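Local coordinates for sugar kinase, pfkB family (Thermotoga maritima, PDB 2AJR), which probably phosphorylates a sugar phosphate at the expense of ATP, as a magnesium-binding member of the pfkB (ribokinase-like) carbohydrate kinase family, at residues V169-E174 / P195-N199; A210-G214 / L226-L230; L256-K260 / A294-F298. One frame throughout, in Å; residues are numbered along the deposited sequence.

The three contacts follow one another along the chain, and each packs a helix against a loop or a strand of the ribokinase-like alpha/beta domain. Contact 1 sets helix 164-174 against the loop entering strand 200-201; contact 2 folds a loop beyond that strand onto helix 220-233; contact 3 lays helix 290-304 over strand 254-259. Their centres are about 19 Å (contacts 1 and 2), 21 Å (2 and 3) and 26 Å (1 and 3) apart, and none touches another. Strands 200-201 and 254-259 share the large mixed sheet. Contact 3 comes closest to the magnesium site, the side chain of Phe298 lying about 11 Å from that of Ala304; contacts 1 and 2 are packing away from it.

Contact 1. Residues V169-E174 / P195-N199; sequences VRLARE and PEFPN
In this ribokinase-like alpha/beta domain, helix 164-174 packs its C-terminal part against the extended loop 195-199, which leads from helix 185-193 into the short central strand 200-201. Arg173 N bonds to Val169 O (2.8 Å) and Glu174 N to Arg170 O (2.9 Å). Glu196, Phe197 and Pro198 have extended backbones, with psi near 150°. The closest CA pairs are Arg170-Glu196 (5.1 Å) and Val169-Pro198 (6.5 Å), and 395 Å² is buried.

In van der Waals packing, Val169 (chi1 t) sets CG1 3.7 Å from Phe197 C and 4.2 Å from Pro198 CD. Arg170 CA approaches Glu196 CB at 3.9 Å, and Arg170 CD meets Pro195 CG at 4.1 Å. The aliphatic part of Arg173 (chi1 -135°, between wells; chi2 p) runs along the loop, CG 3.4 Å from OE1 of Glu196 (m, m) and CD 3.5 Å from Phe197 O.

Among polar groups, Arg170 NE and Glu174 OE2 form an intrahelical salt bridge at 3.5 Å without a directed N-H. Arg173 NH1 bonds weakly to Val177 O. Asn199 is held by Val179 N and Gln235 OE1; its OD1 sits over one face of the Arg173 guanidinium, 3.0 Å from Arg173 NE but too poorly angled for a hydrogen bond.

Contact 2. Residues A210-G214 / L226-L230; sequences ASFLG and LAEKL
The loop between strand 200-201 and helix 220-233 folds back here onto the helix it leads into, packing against an i, i+4 leucine pair of the alpha/beta domain. Residues 226-230 are regular helix, Leu230 N bonding to Leu226 O at 3.1 Å. Loop 210-214 is extended through Phe212, then turns with left-handed backbone angles at Leu213 (49/39) and positive phi at Gly214 (84/0). Leu213 and Leu226 have the nearest CA atoms, 7.4 Å apart.

Phe212 (chi1 t, chi2 30°) and Leu213 (m, t) both direct CB toward the helix. Leu226 (t, p) places CD1 3.5 Å from Phe212 CD2 and 3.9 Å from Leu213 CD1. Leu230, its CB sideways, uses an m, t rotamer to bring CD2 within 3.5 Å of Leu213 CD1 and 4.4 Å of Phe212 CZ. Lys229 extends along the edge, NZ 3.7 Å from Leu213 O. Phe212 also bridges to Leu188 of helix 185-193, whose Glu189 accepts a hydrogen bond from Leu213 N.

No hydrogen bond crosses the 252 Å² interface, so side-chain shape and apolar burial join loop to helix.

Contact 3. Residues L256-K260 / A294-F298; sequences LIRSK and AKFGF
Helix 290-304 covers strand 254-259 in the antiparallel part of the large mixed sheet, the helix-on-sheet packing of an alpha/beta fold. Residues 256-259 are extended strand, and Lys260 already lies in the loop. The segment axes are nearly parallel (17°, signed crossing -17°) and 9.8 Å apart at closest approach; the nearest CA atoms, those of Ile257 and Lys295, are 7.3 Å apart.

Ala294 points toward the strand, its CB 4.0 Å from Ile257 CD1, while its carbonyl accepts the helical bond from Phe298 N (2.8 Å). Lys295 touches the same methyl with its aliphatic base, CG to Ile257 CD1 4.2 Å; its amino end turns away to a salt bridge with Glu292. One turn after Ala294, Phe298 (chi1 t, chi2 -87°) presents a ring face to Ile257 (m, t): Ile257 CG2 stands 3.6 Å from the Phe298 ring centroid, 16° off the normal, a CH-pi contact. The ring tip, Phe298 CZ, reaches Ser259 N at 3.6 Å.

With 239 Å² buried and no hydrogen bond crossing, helix and sheet are joined here by dispersion and CH-pi contact.

Contact 1. Residues V169-E174 / P195-N199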
loop_
_atom_site.group_PDB
_atom_site.type_symbol
_atom_site.label_atom_id
_atom_site.label_comp_id
_atom_site.label_asym_id
_atom_site.label_seq_id
_atom_site.Cartn_x
_atom_site.Cartn_y
_atom_site.Cartn_z
ATOM N N VAL A 169 -9.065 -27.355 15.149
ATOM C CA VAL A 169 -8.636 -27.770 16.485
ATOM C C VAL A 169 -9.061 -29.213 16.723
ATOM O O VAL A 169 -8.316 -30.017 17.291
ATOM C CB VAL A 169 -9.254 -26.866 17.579
ATOM C CG1 VAL A 169 -9.066 -27.472 18.967
ATOM C CG2 VAL A 169 -8.668 -25.450 17.505
ATOM N N ARG A 170 -10.266 -29.530 16.266
ATOM C CA ARG A 170 -10.860 -30.826 16.513
ATOM C C ARG A 170 -10.062 -31.915 15.809
ATOM O O ARG A 170 -9.680 -32.913 16.414
ATOM C CB ARG A 170 -12.317 -30.825 16.039
ATOM C CG ARG A 170 -13.188 -31.888 16.708
ATOM C CD ARG A 170 -14.369 -32.244 15.823
ATOM N NE ARG A 170 -13.904 -32.927 14.616
ATOM C CZ ARG A 170 -14.635 -33.143 13.528
ATOM N NH1 ARG A 170 -15.898 -32.733 13.461
ATOM N NH2 ARG A 170 -14.097 -33.776 12.493
ATOM N N LEU A 171 -9.815 -31.712 14.523
ATOM C CA LEU A 171 -9.017 -32.641 13.746
ATOM C C LEU A 171 -7.640 -32.849 14.381
ATOM O O LEU A 171 -7.190 -33.990 14.523
ATOM C CB LEU A 171 -8.871 -32.122 12.319
ATOM C CG LEU A 171 -10.155 -32.140 11.484
ATOM C CD1 LEU A 171 -10.075 -31.137 10.328
ATOM C CD2 LEU A 171 -10.405 -33.541 10.971
ATOM N N ALA A 172 -6.987 -31.753 14.768
ATOM C CA ALA A 172 -5.663 -31.802 15.398
ATOM C C ALA A 172 -5.715 -32.637 16.667
ATOM O O ALA A 172 -4.906 -33.557 16.892
ATOM C CB ALA A 172 -5.179 -30.401 15.729
ATOM N N ARG A 173 -6.713 -32.316 17.475
ATOM C CA ARG A 173 -6.823 -32.836 18.824
ATOM C C ARG A 173 -7.211 -34.322 18.846
ATOM O O ARG A 173 -6.639 -35.105 19.597
ATOM C CB ARG A 173 -7.819 -31.956 19.595
ATOM C CG ARG A 173 -7.403 -31.546 20.972
ATOM C CD ARG A 173 -6.045 -30.885 21.090
ATOM N NE ARG A 173 -5.468 -31.375 22.342
ATOM C CZ ARG A 173 -4.611 -32.393 22.465
ATOM N NH1 ARG A 173 -4.129 -33.028 21.405
ATOM N NH2 ARG A 173 -4.194 -32.760 23.671
ATOM N N GLU A 174 -8.152 -34.726 17.999
ATOM C CA GLU A 174 -8.483 -36.139 17.856
ATOM C C GLU A 174 -7.257 -36.989 17.515
ATOM O O GLU A 174 -7.221 -38.165 17.823
ATOM C CB GLU A 174 -9.565 -36.330 16.782
ATOM C CG GLU A 174 -10.981 -36.008 17.285
ATOM C CD GLU A 174 -12.028 -35.841 16.179
ATOM O OE1 GLU A 174 -11.676 -35.814 14.973
ATOM O OE2 GLU A 174 -13.220 -35.716 16.539
ATOM N N PRO A 195 -16.298 -29.769 20.621
ATOM C CA PRO A 195 -15.909 -30.843 21.537
ATOM C C PRO A 195 -14.447 -30.869 21.950
ATOM O O PRO A 195 -14.139 -31.348 23.046
ATOM C CB PRO A 195 -16.271 -32.125 20.765
ATOM C CG PRO A 195 -16.452 -31.713 19.370
ATOM C CD PRO A 195 -16.935 -30.299 19.412
ATOM N N GLU A 196 -13.559 -30.378 21.094
ATOM C CA GLU A 196 -12.141 -30.336 21.425
ATOM C C GLU A 196 -11.686 -28.910 21.647
ATOM O O GLU A 196 -12.320 -27.954 21.198
ATOM C CB GLU A 196 -11.312 -31.023 20.339
ATOM C CG GLU A 196 -11.534 -32.561 20.255
ATOM C CD GLU A 196 -10.899 -33.368 21.404
ATOM O OE1 GLU A 196 -10.252 -32.775 22.298
ATOM O OE2 GLU A 196 -11.042 -34.609 21.408
ATOM N N PHE A 197 -10.572 -28.778 22.352
ATOM C CA PHE A 197 -10.101 -27.487 22.806
ATOM C C PHE A 197 -8.592 -27.322 22.598
ATOM O O PHE A 197 -7.845 -28.307 22.600
ATOM C CB PHE A 197 -10.451 -27.322 24.290
ATOM C CG PHE A 197 -11.929 -27.353 24.568
ATOM C CD1 PHE A 197 -12.707 -26.226 24.352
ATOM C CD2 PHE A 197 -12.539 -28.516 25.021
ATOM C CE1 PHE A 197 -14.075 -26.246 24.586
ATOM C CE2 PHE A 197 -13.911 -28.558 25.259
ATOM C CZ PHE A 197 -14.683 -27.413 25.040
ATOM N N PRO A 198 -8.132 -26.073 22.406
ATOM C CA PRO A 198 -6.706 -25.810 22.321
ATOM C C PRO A 198 -5.965 -26.157 23.603
ATOM O O PRO A 198 -6.505 -25.988 24.675
ATOM C CB PRO A 198 -6.653 -24.304 22.084
ATOM C CG PRO A 198 -7.960 -23.968 21.520
ATOM C CD PRO A 198 -8.910 -24.840 22.204
ATOM N N ASN A 199 -4.737 -26.637 23.478
ATOM C CA ASN A 199 -3.883 -26.866 24.632
ATOM C C ASN A 199 -3.393 -25.549 25.251
ATOM O O ASN A 199 -3.363 -25.409 26.484
ATOM C CB ASN A 199 -2.702 -27.726 24.227
ATOM C CG ASN A 199 -3.134 -29.079 23.756
ATOM O OD1 ASN A 199 -3.365 -29.299 22.558
ATOM N ND2 ASN A 199 -3.310 -29.989 24.702
#

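Contact 2. Residues A210-G214 / L226-L230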
loop_
_atom_site.group_PDB
_atom_site.type_symbol
_atom_site.label_atom_id
_atom_site.label_comp_id
_atom_site.label_asym_id
_atom_site.label_seq_id
_atom_site.Cartn_x
_atom_site.Cartn_y
_atom_site.Cartn_z
ATOM N N ALA A 210 -16.406 -6.297 22.512
ATOM C CA ALA A 210 -17.457 -7.270 22.849
ATOM C C ALA A 210 -17.170 -8.027 24.141
ATOM O O ALA A 210 -16.028 -8.168 24.535
ATOM C CB ALA A 210 -17.611 -8.270 21.709
ATOM N N SER A 211 -18.210 -8.530 24.793
ATOM C CA SER A 211 -18.028 -9.466 25.902
ATOM C C SER A 211 -17.511 -10.797 25.349
ATOM O O SER A 211 -17.768 -11.155 24.202
ATOM C CB SER A 211 -19.328 -9.673 26.696
ATOM O OG SER A 211 -20.227 -10.568 26.056
ATOM N N PHE A 212 -16.773 -11.523 26.169
ATOM C CA PHE A 212 -16.136 -12.744 25.728
ATOM C C PHE A 212 -16.354 -13.822 26.787
ATOM O O PHE A 212 -16.001 -13.630 27.947
ATOM C CB PHE A 212 -14.650 -12.466 25.480
ATOM C CG PHE A 212 -13.862 -13.653 24.994
ATOM C CD1 PHE A 212 -14.448 -14.656 24.239
ATOM C CD2 PHE A 212 -12.506 -13.744 25.269
ATOM C CE1 PHE A 212 -13.698 -15.740 23.805
ATOM C CE2 PHE A 212 -11.748 -14.828 24.826
ATOM C CZ PHE A 212 -12.341 -15.820 24.105
ATOM N N LEU A 213 -16.969 -14.932 26.384
ATOM C CA LEU A 213 -17.358 -16.011 27.304
ATOM C C LEU A 213 -18.106 -15.507 28.550
ATOM O O LEU A 213 -17.890 -15.994 29.665
ATOM C CB LEU A 213 -16.127 -16.823 27.723
ATOM C CG LEU A 213 -15.301 -17.502 26.637
ATOM C CD1 LEU A 213 -14.082 -18.134 27.277
ATOM C CD2 LEU A 213 -16.120 -18.542 25.886
ATOM N N GLY A 214 -18.968 -14.516 28.355
ATOM C CA GLY A 214 -19.752 -13.944 29.440
ATOM C C GLY A 214 -19.054 -12.875 30.262
ATOM O O GLY A 214 -19.657 -12.343 31.191
ATOM N N LEU A 226 -11.474 -14.471 32.897
ATOM C CA LEU A 226 -11.368 -14.975 31.525
ATOM C C LEU A 226 -10.237 -16.009 31.376
ATOM O O LEU A 226 -10.411 -17.054 30.751
ATOM C CB LEU A 226 -11.182 -13.831 30.532
ATOM C CG LEU A 226 -11.030 -14.302 29.076
ATOM C CD1 LEU A 226 -12.346 -14.914 28.575
ATOM C CD2 LEU A 226 -10.534 -13.135 28.178
ATOM N N ALA A 227 -9.083 -15.718 31.956
ATOM C CA ALA A 227 -7.981 -16.667 31.944
ATOM C C ALA A 227 -8.405 -17.981 32.590
ATOM O O ALA A 227 -8.051 -19.042 32.108
ATOM C CB ALA A 227 -6.778 -16.096 32.649
ATOM N N GLU A 228 -9.182 -17.907 33.667
ATOM C CA GLU A 228 -9.606 -19.109 34.408
ATOM C C GLU A 228 -10.620 -19.967 33.640
ATOM O O GLU A 228 -10.492 -21.198 33.630
ATOM C CB GLU A 228 -10.159 -18.732 35.785
ATOM C CG GLU A 228 -9.106 -18.211 36.754
ATOM C CD GLU A 228 -9.663 -17.886 38.154
ATOM O OE1 GLU A 228 -10.733 -17.238 38.271
ATOM O OE2 GLU A 228 -9.007 -18.272 39.150
ATOM N N LYS A 229 -11.601 -19.317 32.993
ATOM C CA LYS A 229 -12.590 -20.001 32.131
ATOM C C LYS A 229 -11.937 -20.747 30.971
ATOM O O LYS A 229 -12.307 -21.877 30.647
ATOM C CB LYS A 229 -13.592 -19.003 31.538
ATOM C CG LYS A 229 -14.478 -18.315 32.539
ATOM C CD LYS A 229 -15.855 -18.021 31.963
ATOM C CE LYS A 229 -16.855 -17.604 33.048
ATOM N NZ LYS A 229 -18.223 -18.057 32.688
ATOM N N LEU A 230 -10.982 -20.088 30.327
ATOM C CA LEU A 230 -10.230 -20.709 29.252
ATOM C C LEU A 230 -9.385 -21.850 29.781
ATOM O O LEU A 230 -9.189 -22.831 29.096
ATOM C CB LEU A 230 -9.330 -19.687 28.566
ATOM C CG LEU A 230 -10.043 -18.548 27.836
ATOM C CD1 LEU A 230 -9.044 -17.456 27.499
ATOM C CD2 LEU A 230 -10.765 -19.049 26.565
#

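Contact 3. Residues L256-K260 / A294-F298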
loop_
_atom_site.group_PDB
_atom_site.type_symbol
_atom_site.label_atom_id
_atom_site.label_comp_id
_atom_site.label_asym_id
_atom_site.label_seq_id
_atom_site.Cartn_x
_atom_site.Cartn_y
_atom_site.Cartn_z
ATOM N N LEU A 256 0.954 -13.609 36.992
ATOM C CA LEU A 256 0.985 -12.364 36.223
ATOM C C LEU A 256 2.410 -12.022 35.906
ATOM O O LEU A 256 3.220 -11.872 36.817
ATOM C CB LEU A 256 0.377 -11.220 37.015
ATOM C CG LEU A 256 0.379 -9.834 36.365
ATOM C CD1 LEU A 256 -0.300 -9.855 34.992
ATOM C CD2 LEU A 256 -0.310 -8.817 37.313
ATOM N N ILE A 257 2.714 -11.919 34.616
ATOM C CA ILE A 257 4.036 -11.551 34.121
ATOM C C ILE A 257 3.973 -10.075 33.717
ATOM O O ILE A 257 3.087 -9.680 32.930
ATOM C CB ILE A 257 4.436 -12.401 32.872
ATOM C CG1 ILE A 257 4.311 -13.895 33.170
ATOM C CG2 ILE A 257 5.831 -12.085 32.434
ATOM C CD1 ILE A 257 4.436 -14.763 31.968
ATOM N N ARG A 258 4.885 -9.261 34.248
ATOM C CA ARG A 258 4.897 -7.831 33.927
ATOM C C ARG A 258 6.233 -7.388 33.382
ATOM O O ARG A 258 7.278 -7.776 33.912
ATOM C CB ARG A 258 4.668 -7.002 35.167
ATOM C CG ARG A 258 3.341 -7.156 35.833
ATOM C CD ARG A 258 3.286 -6.130 36.902
ATOM N NE ARG A 258 2.025 -6.106 37.613
ATOM C CZ ARG A 258 1.005 -5.301 37.335
ATOM N NH1 ARG A 258 1.062 -4.470 36.295
ATOM N NH2 ARG A 258 -0.085 -5.342 38.104
ATOM N N SER A 259 6.200 -6.551 32.347
ATOM C CA SER A 259 7.405 -5.871 31.901
ATOM C C SER A 259 7.878 -4.920 33.003
ATOM O O SER A 259 7.091 -4.138 33.503
ATOM C CB SER A 259 7.131 -5.072 30.631
ATOM O OG SER A 259 8.226 -4.225 30.333
ATOM N N LYS A 260 9.151 -5.002 33.385
ATOM C CA LYS A 260 9.718 -4.100 34.398
ATOM C C LYS A 260 9.681 -2.640 33.954
ATOM O O LYS A 260 9.704 -1.750 34.793
ATOM C CB LYS A 260 11.175 -4.471 34.742
ATOM C CG LYS A 260 11.348 -5.689 35.681
ATOM C CD LYS A 260 12.753 -5.797 36.262
ATOM C CE LYS A 260 13.009 -7.187 36.852
ATOM N NZ LYS A 260 14.376 -7.352 37.491
ATOM N N ALA A 294 5.195 -19.689 29.095
ATOM C CA ALA A 294 4.698 -18.316 29.007
ATOM C C ALA A 294 5.804 -17.289 29.282
ATOM O O ALA A 294 5.851 -16.244 28.636
ATOM C CB ALA A 294 3.538 -18.110 29.950
ATOM N N LYS A 295 6.692 -17.598 30.227
ATOM C CA LYS A 295 7.801 -16.699 30.578
ATOM C C LYS A 295 8.767 -16.537 29.425
ATOM O O LYS A 295 9.257 -15.439 29.158
ATOM C CB LYS A 295 8.568 -17.214 31.808
ATOM C CG LYS A 295 7.868 -16.906 33.148
ATOM C CD LYS A 295 8.408 -17.732 34.318
ATOM C CE LYS A 295 9.814 -17.298 34.745
ATOM N NZ LYS A 295 10.344 -18.139 35.856
ATOM N N PHE A 296 9.064 -17.646 28.762
ATOM C CA PHE A 296 9.949 -17.616 27.618
ATOM C C PHE A 296 9.258 -16.882 26.465
ATOM O O PHE A 296 9.893 -16.122 25.733
ATOM C CB PHE A 296 10.344 -19.033 27.202
ATOM C CG PHE A 296 11.427 -19.079 26.156
ATOM C CD1 PHE A 296 12.758 -19.019 26.519
ATOM C CD2 PHE A 296 11.110 -19.186 24.817
ATOM C CE1 PHE A 296 13.757 -19.060 25.563
ATOM C CE2 PHE A 296 12.098 -19.232 23.860
ATOM C CZ PHE A 296 13.429 -19.164 24.233
ATOM N N GLY A 297 7.953 -17.097 26.322
ATOM C CA GLY A 297 7.169 -16.393 25.324
ATOM C C GLY A 297 7.252 -14.901 25.557
ATOM O O GLY A 297 7.478 -14.133 24.616
ATOM N N PHE A 298 7.107 -14.500 26.822
ATOM C CA PHE A 298 7.105 -13.086 27.196
ATOM C C PHE A 298 8.458 -12.474 26.870
ATOM O O PHE A 298 8.522 -11.376 26.342
ATOM C CB PHE A 298 6.754 -12.909 28.691
ATOM C CG PHE A 298 6.354 -11.506 29.065
ATOM C CD1 PHE A 298 7.314 -10.564 29.416
ATOM C CD2 PHE A 298 5.023 -11.123 29.052
ATOM C CE1 PHE A 298 6.945 -9.264 29.745
ATOM C CE2 PHE A 298 4.646 -9.828 29.384
ATOM C CZ PHE A 298 5.606 -8.899 29.736
#